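Local coordinates for metal-dependent hydrolase (Lactobacillus plantarum, PDB 2F6K), which is a manganese-binding member of the amidohydrolase superfamily that probably acts as a decarboxylase, related to aminocarboxymuconate-semialdehyde decarboxylase, at the interface of chains A and B. Numbering follows the deposited sequence. Chains: chain A/B, metal-dependent hydrolase.

The interface of chains A and B. Residues chain A 163-164, 167; chain B 63-64, 128.
The backbone carbonyl oxygen of A:Lys163 is gripped by the guanidinium NH2 of B:Arg128 (O to NH2, 3.0 Å) and by water 1, which also bonds to NH2 and closes a small triangle. NH2 approaches from above the carbonyl plane, 47° out of it, whereas the oxygen lies at the guanidinium edge. A:Asn164 pairs with the same arginine through both ends of its amide: OD1 accepts from NE at 2.8 Å, and ND2 donates to the B:Arg128 backbone O at 2.7 Å. The latter bond is nearly straight, 165° at the hydrogen, and lies in both the amide and carbonyl planes. Asparagine suits the place by offering acceptor and donor together; arginine suits it because a bend at chi3 (74°) brings NE and NH2 back to loop groups while its own carbonyl oxygen accepts from A:Asn164 ND2. The amide and guanidinium planes are steeply turned. A:Lys163, extended from a CG anti to its backbone N, lays its aliphatic CE over the guanidinium centre, 4.0 Å above the plane; its terminal amino group NZ passes on, 5.2 Å from B:Arg128 NH1, which may ease like-charge repulsion. On the guanidinium face away from A:Lys163 CE, off its centre towards NH2, the CD1 methyl ending the A:Ile167 CG1 arm reaches the B:Arg128 tip, 3.7 Å from CZ. Two-fold symmetry repeats this contact, without proving a dimer in solution. B:Gly64, lacking a side chain, lets A:Ile167 CD1 approach its CA at 3.8 Å.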
ATOM      1  N   LYS A 163       2.251   1.338  -7.093  1.00 49.31           N
ATOM      2  CA  LYS A 163       1.392   0.860  -8.172  1.00 49.37           C
ATOM      3  C   LYS A 163       1.764   1.331  -9.575  1.00 47.99           C
ATOM      4  O   LYS A 163       1.647   0.569 -10.538  1.00 47.88           O
ATOM      5  CB  LYS A 163      -0.060   1.248  -7.872  1.00 52.12           C
ATOM      6  CG  LYS A 163      -1.055   0.844  -8.942  1.00 59.73           C
ATOM      7  CD  LYS A 163      -2.471   1.265  -8.569  1.00 60.88           C
ATOM      8  CE  LYS A 163      -3.475   0.759  -9.598  1.00 61.84           C
ATOM      9  NZ  LYS A 163      -4.893   1.095  -9.243  1.00 59.65           N
ATOM     10  N   ASN A 164       2.212   2.578  -9.686  1.00 46.51           N
ATOM     11  CA  ASN A 164       2.567   3.145 -10.984  1.00 45.20           C
ATOM     12  C   ASN A 164       4.043   3.212 -11.328  1.00 43.18           C
ATOM     13  O   ASN A 164       4.549   4.273 -11.682  1.00 42.24           O
ATOM     14  CB  ASN A 164       1.977   4.545 -11.128  1.00 45.96           C
ATOM     15  CG  ASN A 164       0.471   4.525 -11.243  1.00 49.20           C
ATOM     16  OD1 ASN A 164      -0.090   3.891 -12.139  1.00 53.04           O
ATOM     17  ND2 ASN A 164      -0.196   5.221 -10.336  1.00 47.79           N
ATOM     18  N   ILE A 167       5.407  -1.212 -14.103  1.00 37.18           N
ATOM     19  CA  ILE A 167       4.178  -1.935 -14.408  1.00 37.36           C
ATOM     20  C   ILE A 167       4.412  -3.196 -15.238  1.00 37.92           C
ATOM     21  O   ILE A 167       4.995  -3.142 -16.322  1.00 38.40           O
ATOM     22  CB  ILE A 167       3.165  -1.031 -15.152  1.00 36.19           C
ATOM     23  CG1 ILE A 167       2.669   0.071 -14.210  1.00 36.89           C
ATOM     24  CG2 ILE A 167       1.989  -1.869 -15.673  1.00 32.40           C
ATOM     25  CD1 ILE A 167       1.629   1.007 -14.832  1.00 38.67           C
TER
ATOM     26  N   PHE B  63      -3.899   1.892 -18.286  1.00 38.09           N
ATOM     27  CA  PHE B  63      -3.090   0.716 -17.986  1.00 37.16           C
ATOM     28  C   PHE B  63      -1.595   1.017 -17.940  1.00 38.08           C
ATOM     29  O   PHE B  63      -0.778   0.108 -17.801  1.00 38.45           O
ATOM     30  CB  PHE B  63      -3.372  -0.388 -19.014  1.00 35.95           C
ATOM     31  CG  PHE B  63      -4.809  -0.829 -19.048  1.00 37.51           C
ATOM     32  CD1 PHE B  63      -5.379  -1.479 -17.957  1.00 35.74           C
ATOM     33  CD2 PHE B  63      -5.606  -0.571 -20.159  1.00 36.15           C
ATOM     34  CE1 PHE B  63      -6.716  -1.862 -17.975  1.00 34.19           C
ATOM     35  CE2 PHE B  63      -6.946  -0.953 -20.183  1.00 34.35           C
ATOM     36  CZ  PHE B  63      -7.499  -1.597 -19.089  1.00 32.65           C
ATOM     37  N   GLY B  64      -1.231   2.290 -18.046  1.00 37.13           N
ATOM     38  CA  GLY B  64       0.177   2.637 -18.003  1.00 37.54           C
ATOM     39  C   GLY B  64       0.756   2.991 -19.358  1.00 37.75           C
ATOM     40  O   GLY B  64       1.934   3.339 -19.466  1.00 38.05           O
ATOM     41  N   ARG B 128      -5.937   4.623 -11.410  1.00 30.89           N
ATOM     42  CA  ARG B 128      -4.638   4.153 -10.944  1.00 32.89           C
ATOM     43  C   ARG B 128      -4.049   5.098  -9.905  1.00 34.03           C
ATOM     44  O   ARG B 128      -2.871   5.436  -9.968  1.00 35.55           O
ATOM     45  CB  ARG B 128      -3.644   4.002 -12.108  1.00 30.04           C
ATOM     46  CG  ARG B 128      -3.959   2.871 -13.093  1.00 30.84           C
ATOM     47  CD  ARG B 128      -2.765   2.598 -14.013  1.00 29.77           C
ATOM     48  NE  ARG B 128      -1.680   1.904 -13.320  1.00 35.02           N
ATOM     49  CZ  ARG B 128      -1.605   0.582 -13.175  1.00 37.20           C
ATOM     50  NH1 ARG B 128      -2.552  -0.198 -13.684  1.00 40.12           N
ATOM     51  NH2 ARG B 128      -0.590   0.037 -12.512  1.00 35.32           N
TER
HETATM   52  O   HOH W   1       0.821  -2.219 -11.374  1.00 55.05           O